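Local coordinates for protein haloacid delahogenase-like family hydrolase (Xanthomonas campestris pv. campestris, PDB 2PKE) that probably acts as a magnesium-dependent phosphatase of the haloacid dehalogenase-like hydrolase family, with a magnesium ion bound at its presumed active site, at residues A[178-190]-A[196-208]. Residues are numbered along the deposited sequence; the frame is centred on the assembly and turned at random.
Sequences PAERFVMIGNSLR and VLAIGGWGIYTPY. With MG (magnesium ion), chain C.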
ATOM      1  N   PRO A 178      -5.905   1.217 -24.683  1.00 22.49           N
ATOM      2  CA  PRO A 178      -6.598   2.499 -24.644  1.00 23.90           C
ATOM      3  C   PRO A 178      -7.878   2.343 -23.846  1.00 22.77           C
ATOM      4  O   PRO A 178      -8.392   1.227 -23.730  1.00 23.07           O
ATOM      5  CB  PRO A 178      -6.900   2.788 -26.090  1.00 22.44           C
ATOM      6  CG  PRO A 178      -6.883   1.484 -26.771  1.00 24.19           C
ATOM      7  CD  PRO A 178      -6.143   0.509 -25.961  1.00 25.26           C
ATOM      8  N   ALA A 179      -8.369   3.455 -23.294  1.00 23.63           N
ATOM      9  CA  ALA A 179      -9.497   3.402 -22.384  1.00 22.63           C
ATOM     10  C   ALA A 179     -10.772   2.899 -23.029  1.00 19.93           C
ATOM     11  O   ALA A 179     -11.586   2.293 -22.338  1.00 20.44           O
ATOM     12  CB  ALA A 179      -9.714   4.759 -21.713  1.00 21.07           C
ATOM     13  N   GLU A 180     -10.963   3.097 -24.332  1.00 18.67           N
ATOM     14  CA  GLU A 180     -12.187   2.590 -24.991  1.00 17.06           C
ATOM     15  C   GLU A 180     -12.304   1.055 -25.051  1.00 17.87           C
ATOM     16  O   GLU A 180     -13.347   0.530 -25.469  1.00 20.70           O
ATOM     17  CB  GLU A 180     -12.396   3.158 -26.391  1.00 19.52           C
ATOM     18  CG  GLU A 180     -11.342   2.677 -27.457  1.00 22.20           C
ATOM     19  CD  GLU A 180     -10.134   3.568 -27.553  1.00 27.05           C
ATOM     20  OE1 GLU A 180      -9.967   4.468 -26.685  1.00 38.63           O
ATOM     21  OE2 GLU A 180      -9.329   3.351 -28.486  1.00 38.19           O
ATOM     22  N   ARG A 181     -11.242   0.358 -24.663  1.00 19.00           N
ATOM     23  CA  ARG A 181     -11.240  -1.080 -24.558  1.00 20.55           C
ATOM     24  C   ARG A 181     -11.269  -1.573 -23.107  1.00 20.28           C
ATOM     25  O   ARG A 181     -11.017  -2.741 -22.860  1.00 18.28           O
ATOM     26  CB  ARG A 181     -10.033  -1.650 -25.295  1.00 18.13           C
ATOM     27  CG  ARG A 181      -9.968  -1.206 -26.724  1.00 19.02           C
ATOM     28  CD  ARG A 181      -8.979  -2.013 -27.552  1.00 26.16           C
ATOM     29  NE  ARG A 181      -8.727  -1.303 -28.806  1.00 31.33           N
ATOM     30  CZ  ARG A 181      -7.582  -1.286 -29.478  1.00 38.54           C
ATOM     31  NH1 ARG A 181      -6.520  -1.952 -29.061  1.00 39.55           N
ATOM     32  NH2 ARG A 181      -7.496  -0.572 -30.595  1.00 45.70           N
ATOM     33  N   PHE A 182     -11.674  -0.704 -22.163  1.00 17.72           N
ATOM     34  CA  PHE A 182     -11.735  -1.033 -20.771  1.00 19.65           C
ATOM     35  C   PHE A 182     -13.090  -0.689 -20.193  1.00 18.43           C
ATOM     36  O   PHE A 182     -13.630   0.383 -20.475  1.00 17.46           O
ATOM     37  CB  PHE A 182     -10.591  -0.312 -20.053  1.00 19.35           C
ATOM     38  CG  PHE A 182     -10.637  -0.389 -18.583  1.00 19.83           C
ATOM     39  CD1 PHE A 182     -10.347  -1.555 -17.896  1.00 18.99           C
ATOM     40  CD2 PHE A 182     -10.956   0.732 -17.866  1.00 15.97           C
ATOM     41  CE1 PHE A 182     -10.369  -1.573 -16.512  1.00 18.29           C
ATOM     42  CE2 PHE A 182     -10.971   0.726 -16.496  1.00 22.23           C
ATOM     43  CZ  PHE A 182     -10.646  -0.437 -15.814  1.00 18.32           C
ATOM     44  N   VAL A 183     -13.641  -1.639 -19.434  1.00 19.47           N
ATOM     45  CA  VAL A 183     -14.842  -1.435 -18.637  1.00 21.83           C
ATOM     46  C   VAL A 183     -14.440  -1.562 -17.175  1.00 19.44           C
ATOM     47  O   VAL A 183     -13.745  -2.481 -16.798  1.00 23.28           O
ATOM     48  CB  VAL A 183     -15.967  -2.483 -18.950  1.00 24.36           C
ATOM     49  CG1 VAL A 183     -17.225  -2.147 -18.190  1.00 22.44           C
ATOM     50  CG2 VAL A 183     -16.297  -2.530 -20.457  1.00 30.03           C
HETATM   51  N   MSE A 184     -14.939  -0.660 -16.346  1.00 18.35           N
HETATM   52  CA  MSE A 184     -14.737  -0.742 -14.897  1.00 21.07           C
HETATM   53  C   MSE A 184     -16.071  -1.014 -14.194  1.00 19.79           C
HETATM   54  O   MSE A 184     -17.067  -0.322 -14.501  1.00 20.01           O
HETATM   55  CB  MSE A 184     -14.130   0.556 -14.381  1.00 20.53           C
HETATM   56  CG  MSE A 184     -13.969   0.564 -12.847  1.00 20.51           C
HETATM   57 SE   MSE A 184     -12.572  -0.565 -12.111  0.75 16.86          SE
HETATM   58  CE  MSE A 184     -13.026   0.026 -10.328  1.00 11.69           C
ATOM     59  N   ILE A 185     -16.066  -1.994 -13.261  1.00 18.15           N
ATOM     60  CA  ILE A 185     -17.266  -2.370 -12.488  1.00 17.74           C
ATOM     61  C   ILE A 185     -17.086  -1.945 -11.045  1.00 19.86           C
ATOM     62  O   ILE A 185     -16.097  -2.301 -10.412  1.00 17.36           O
ATOM     63  CB  ILE A 185     -17.577  -3.873 -12.541  1.00 19.19           C
ATOM     64  CG1 ILE A 185     -17.735  -4.369 -13.987  1.00 17.92           C
ATOM     65  CG2 ILE A 185     -18.846  -4.191 -11.708  1.00 18.71           C
ATOM     66  CD1 ILE A 185     -18.056  -5.829 -14.110  1.00 21.40           C
ATOM     67  N   GLY A 186     -18.026  -1.161 -10.527  1.00 18.10           N
ATOM     68  CA  GLY A 186     -17.971  -0.782  -9.133  1.00 19.29           C
ATOM     69  C   GLY A 186     -19.235  -0.210  -8.539  1.00 19.61           C
ATOM     70  O   GLY A 186     -20.223   0.020  -9.218  1.00 21.12           O
ATOM     71  N   ASN A 187     -19.200   0.016  -7.236  1.00 18.26           N
ATOM     72  CA  ASN A 187     -20.364   0.492  -6.509  1.00 20.17           C
ATOM     73  C   ASN A 187     -20.410   1.981  -6.291  1.00 23.27           C
ATOM     74  O   ASN A 187     -21.421   2.466  -5.799  1.00 20.48           O
ATOM     75  CB  ASN A 187     -20.457  -0.192  -5.152  1.00 21.57           C
ATOM     76  CG  ASN A 187     -19.347   0.216  -4.198  1.00 19.94           C
ATOM     77  OD1 ASN A 187     -18.210  -0.244  -4.342  1.00 20.57           O
ATOM     78  ND2 ASN A 187     -19.666   1.052  -3.207  1.00 18.53           N
ATOM     79  N   SER A 188     -19.313   2.689  -6.583  1.00 23.20           N
ATOM     80  CA  SER A 188     -19.255   4.156  -6.399  1.00 24.15           C
ATOM     81  C   SER A 188     -19.160   4.849  -7.764  1.00 24.44           C
ATOM     82  O   SER A 188     -18.203   4.649  -8.472  1.00 24.94           O
ATOM     83  CB  SER A 188     -18.037   4.515  -5.540  1.00 25.56           C
ATOM     84  OG  SER A 188     -17.826   5.912  -5.524  1.00 26.83           O
ATOM     85  N   LEU A 189     -20.209   5.564  -8.156  1.00 22.42           N
ATOM     86  CA  LEU A 189     -20.190   6.477  -9.294  1.00 26.01           C
ATOM     87  C   LEU A 189     -18.975   7.424  -9.233  1.00 27.50           C
ATOM     88  O   LEU A 189     -18.243   7.526 -10.189  1.00 27.36           O
ATOM     89  CB  LEU A 189     -21.483   7.317  -9.331  1.00 27.90           C
ATOM     90  CG  LEU A 189     -22.681   6.879 -10.202  1.00 27.89           C
ATOM     91  CD1 LEU A 189     -23.657   8.062 -10.429  1.00 28.96           C
ATOM     92  CD2 LEU A 189     -22.249   6.320 -11.514  1.00 28.38           C
ATOM     93  N   ARG A 190     -18.780   8.103  -8.110  1.00 26.42           N
ATOM     94  CA  ARG A 190     -17.684   9.066  -7.955  1.00 29.48           C
ATOM     95  C   ARG A 190     -16.306   8.453  -8.176  1.00 26.20           C
ATOM     96  O   ARG A 190     -15.481   9.047  -8.835  1.00 25.55           O
ATOM     97  CB  ARG A 190     -17.722   9.703  -6.546  1.00 33.12           C
ATOM     98  CG  ARG A 190     -17.381  11.213  -6.483  1.00 37.87           C
ATOM     99  CD  ARG A 190     -17.708  11.827  -5.088  1.00 37.22           C
ATOM    100  N   VAL A 196     -13.388   6.780 -14.991  1.00 18.22           N
ATOM    101  CA  VAL A 196     -13.142   5.938 -16.154  1.00 16.68           C
ATOM    102  C   VAL A 196     -13.896   6.511 -17.375  1.00 14.40           C
ATOM    103  O   VAL A 196     -13.354   6.521 -18.477  1.00 18.74           O
ATOM    104  CB  VAL A 196     -13.539   4.453 -15.857  1.00 17.44           C
ATOM    105  CG1 VAL A 196     -13.410   3.551 -17.137  1.00 16.16           C
ATOM    106  CG2 VAL A 196     -12.691   3.918 -14.717  1.00 20.38           C
ATOM    107  N   LEU A 197     -15.152   6.916 -17.189  1.00 17.08           N
ATOM    108  CA  LEU A 197     -15.900   7.623 -18.233  1.00 17.65           C
ATOM    109  C   LEU A 197     -15.099   8.841 -18.650  1.00 19.44           C
ATOM    110  O   LEU A 197     -14.942   9.111 -19.828  1.00 20.03           O
ATOM    111  CB  LEU A 197     -17.308   8.032 -17.772  1.00 21.95           C
ATOM    112  CG  LEU A 197     -18.260   6.866 -17.415  1.00 24.33           C
ATOM    113  CD1 LEU A 197     -19.628   7.355 -17.032  1.00 23.44           C
ATOM    114  CD2 LEU A 197     -18.328   5.929 -18.547  1.00 22.83           C
ATOM    115  N   ALA A 198     -14.518   9.535 -17.685  1.00 18.89           N
ATOM    116  CA  ALA A 198     -13.753  10.759 -17.985  1.00 17.04           C
ATOM    117  C   ALA A 198     -12.547  10.591 -18.890  1.00 18.50           C
ATOM    118  O   ALA A 198     -12.217  11.499 -19.635  1.00 17.98           O
ATOM    119  CB  ALA A 198     -13.319  11.434 -16.653  1.00 13.70           C
ATOM    120  N   ILE A 199     -11.876   9.442 -18.832  1.00 18.28           N
ATOM    121  CA  ILE A 199     -10.724   9.151 -19.705  1.00 18.30           C
ATOM    122  C   ILE A 199     -11.087   8.398 -20.984  1.00 19.50           C
ATOM    123  O   ILE A 199     -10.221   8.112 -21.804  1.00 19.53           O
ATOM    124  CB  ILE A 199      -9.594   8.407 -18.978  1.00 20.95           C
ATOM    125  CG1 ILE A 199     -10.023   6.988 -18.573  1.00 20.03           C
ATOM    126  CG2 ILE A 199      -9.051   9.245 -17.763  1.00 19.86           C
ATOM    127  CD1 ILE A 199      -8.810   6.128 -18.145  1.00 19.28           C
ATOM    128  N   GLY A 200     -12.378   8.141 -21.170  1.00 20.67           N
ATOM    129  CA  GLY A 200     -12.902   7.545 -22.390  1.00 20.75           C
ATOM    130  C   GLY A 200     -13.290   6.077 -22.266  1.00 18.77           C
ATOM    131  O   GLY A 200     -13.512   5.415 -23.269  1.00 19.20           O
ATOM    132  N   GLY A 201     -13.386   5.584 -21.038  1.00 17.77           N
ATOM    133  CA  GLY A 201     -13.725   4.163 -20.793  1.00 15.88           C
ATOM    134  C   GLY A 201     -15.211   3.955 -20.620  1.00 19.19           C
ATOM    135  O   GLY A 201     -16.033   4.839 -20.895  1.00 18.59           O
ATOM    136  N   TRP A 202     -15.537   2.766 -20.172  1.00 18.13           N
ATOM    137  CA  TRP A 202     -16.883   2.325 -19.996  1.00 17.84           C
ATOM    138  C   TRP A 202     -17.052   1.904 -18.566  1.00 18.97           C
ATOM    139  O   TRP A 202     -16.105   1.598 -17.884  1.00 23.07           O
ATOM    140  CB  TRP A 202     -17.193   1.132 -20.895  1.00 18.04           C
ATOM    141  CG  TRP A 202     -16.851   1.371 -22.342  1.00 21.62           C
ATOM    142  CD1 TRP A 202     -15.649   1.204 -22.923  1.00 19.58           C
ATOM    143  CD2 TRP A 202     -17.739   1.803 -23.369  1.00 16.83           C
ATOM    144  NE1 TRP A 202     -15.713   1.506 -24.254  1.00 23.30           N
ATOM    145  CE2 TRP A 202     -16.988   1.867 -24.565  1.00 21.27           C
ATOM    146  CE3 TRP A 202     -19.096   2.137 -23.405  1.00 25.81           C
ATOM    147  CZ2 TRP A 202     -17.531   2.300 -25.770  1.00 24.99           C
ATOM    148  CZ3 TRP A 202     -19.641   2.564 -24.621  1.00 24.75           C
ATOM    149  CH2 TRP A 202     -18.861   2.619 -25.787  1.00 24.05           C
ATOM    150  N   GLY A 203     -18.298   1.920 -18.115  1.00 20.87           N
ATOM    151  CA  GLY A 203     -18.618   1.732 -16.728  1.00 19.58           C
ATOM    152  C   GLY A 203     -19.797   0.820 -16.522  1.00 17.78           C
ATOM    153  O   GLY A 203     -20.774   0.859 -17.264  1.00 20.72           O
ATOM    154  N   ILE A 204     -19.710   0.017 -15.484  1.00 19.51           N
ATOM    155  CA  ILE A 204     -20.862  -0.673 -14.916  1.00 19.59           C
ATOM    156  C   ILE A 204     -20.996  -0.267 -13.428  1.00 20.02           C
ATOM    157  O   ILE A 204     -20.067  -0.442 -12.625  1.00 18.20           O
ATOM    158  CB  ILE A 204     -20.737  -2.168 -15.044  1.00 18.57           C
ATOM    159  CG1 ILE A 204     -20.806  -2.569 -16.535  1.00 22.21           C
ATOM    160  CG2 ILE A 204     -21.806  -2.893 -14.204  1.00 15.80           C
ATOM    161  CD1 ILE A 204     -20.345  -4.030 -16.769  1.00 17.34           C
ATOM    162  N   TYR A 205     -22.161   0.264 -13.113  1.00 17.77           N
ATOM    163  CA  TYR A 205     -22.520   0.791 -11.812  1.00 19.20           C
ATOM    164  C   TYR A 205     -23.480  -0.138 -11.095  1.00 20.17           C
ATOM    165  O   TYR A 205     -24.614  -0.308 -11.523  1.00 22.92           O
ATOM    166  CB  TYR A 205     -23.178   2.112 -11.990  1.00 22.09           C
ATOM    167  CG  TYR A 205     -23.670   2.778 -10.718  1.00 18.75           C
ATOM    168  CD1 TYR A 205     -22.878   2.802  -9.583  1.00 27.57           C
ATOM    169  CD2 TYR A 205     -24.907   3.417 -10.676  1.00 25.89           C
ATOM    170  CE1 TYR A 205     -23.314   3.439  -8.424  1.00 18.96           C
ATOM    171  CE2 TYR A 205     -25.364   4.044  -9.537  1.00 23.05           C
ATOM    172  CZ  TYR A 205     -24.566   4.049  -8.409  1.00 26.62           C
ATOM    173  OH  TYR A 205     -24.970   4.689  -7.256  1.00 26.19           O
ATOM    174  N   THR A 206     -23.010  -0.702  -9.981  1.00 22.64           N
ATOM    175  CA  THR A 206     -23.797  -1.591  -9.107  1.00 21.88           C
ATOM    176  C   THR A 206     -23.755  -1.073  -7.672  1.00 19.96           C
ATOM    177  O   THR A 206     -22.860  -1.425  -6.892  1.00 21.81           O
ATOM    178  CB  THR A 206     -23.284  -3.024  -9.155  1.00 22.43           C
ATOM    179  OG1 THR A 206     -23.416  -3.507 -10.483  1.00 20.84           O
ATOM    180  CG2 THR A 206     -24.098  -3.941  -8.245  1.00 20.06           C
ATOM    181  N   PRO A 207     -24.714  -0.203  -7.325  1.00 21.48           N
ATOM    182  CA  PRO A 207     -24.686   0.379  -5.986  1.00 21.70           C
ATOM    183  C   PRO A 207     -24.905  -0.670  -4.875  1.00 24.89           C
ATOM    184  O   PRO A 207     -25.585  -1.659  -5.085  1.00 21.47           O
ATOM    185  CB  PRO A 207     -25.800   1.430  -6.048  1.00 24.08           C
ATOM    186  CG  PRO A 207     -26.699   0.978  -7.109  1.00 22.24           C
ATOM    187  CD  PRO A 207     -25.824   0.320  -8.128  1.00 23.26           C
ATOM    188  N   TYR A 208     -24.270  -0.452  -3.719  1.00 31.02           N
ATOM    189  CA  TYR A 208     -24.373  -1.359  -2.596  1.00 33.02           C
ATOM    190  C   TYR A 208     -25.423  -0.798  -1.656  1.00 35.69           C
ATOM    191  O   TYR A 208     -25.304   0.347  -1.238  1.00 34.68           O
ATOM    192  CB  TYR A 208     -23.035  -1.449  -1.882  1.00 35.79           C
ATOM    193  CG  TYR A 208     -23.013  -2.517  -0.814  1.00 36.10           C
ATOM    194  CD1 TYR A 208     -23.045  -3.865  -1.162  1.00 38.07           C
ATOM    195  CD2 TYR A 208     -22.962  -2.184   0.536  1.00 39.06           C
ATOM    196  CE1 TYR A 208     -23.043  -4.849  -0.211  1.00 35.62           C
ATOM    197  CE2 TYR A 208     -22.948  -3.172   1.505  1.00 40.82           C
ATOM    198  CZ  TYR A 208     -22.994  -4.502   1.117  1.00 39.37           C
ATOM    199  OH  TYR A 208     -22.964  -5.506   2.061  1.00 42.87           O
TER
HETATM  200 MG    MG C 300     -16.351  -0.096  -3.416  1.00 19.59          MG
HETATM  201  O   HOH W   1     -22.651   1.815  -3.319  1.00 27.75           O
HETATM  202  O   HOH W   2     -17.184   0.765  -1.727  1.00 20.26           O
HETATM  203  O   HOH W   3     -22.338   6.070  -6.027  1.00 28.75           O
HETATM  204  O   HOH W   4     -16.246   1.802  -4.479  1.00 16.92           O
HETATM  205  O   HOH W   5     -14.258   0.076  -2.986  1.00 16.63           O
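Strands 182-186 and 202-205 run parallel, their axes approaching to 4.5 Å at 19°; Trp202 N bonds to Phe182 O, and Met184 and Gly186 each bond through both N-H and C=O. With helix 189-198 between them they form a beta-alpha-beta crossover of the Rossmann-like HAD core. The straightest rung, 176° at the hydrogen, runs from Thr206 N to Gly186 O.

Branched residues suit the face facing helix 236-250: Ile185 and Ile204 extend next to each other in the same direction, with Ile185 CG1 3.8 Å from Ile204 CD1, and Val183 CG1 meets that same methyl. On the face carrying Met184, Val196 of the returning helix lies against Gly201, where a bare backbone suits the close approach; Val196 CG2 packs 3.7 Å from Met184 CB, and CG1 reaches the Phe182 ring. The helix ends in a Schellman motif, where Gly200 takes the positive phi that suits glycine.

Trp202 sets its CG anti to its carbonyl carbon (chi1 -52°), carrying the indole back along the first segment; NE1 donates to Glu180 O at 2.8 Å, from above the carbonyl plane. At the second strand's C-terminal end, the Tyr205 ring is sandwiched between Pro207 CD and Leu189 CG, the latter a CH-pi contact.

Asn187 follows the strand end, where its amide serves the metal site: OD1 binds magnesium alongside the Asp19 carboxylate and the Asp21 backbone carbonyl and accepts a hydrogen bond from the Thr23 hydroxyl, while ND2 donates to a metal-bound water. A second water bridges Asn187 ND2, Asn187 O and Tyr208 N, 2.8 Å from Tyr208 N.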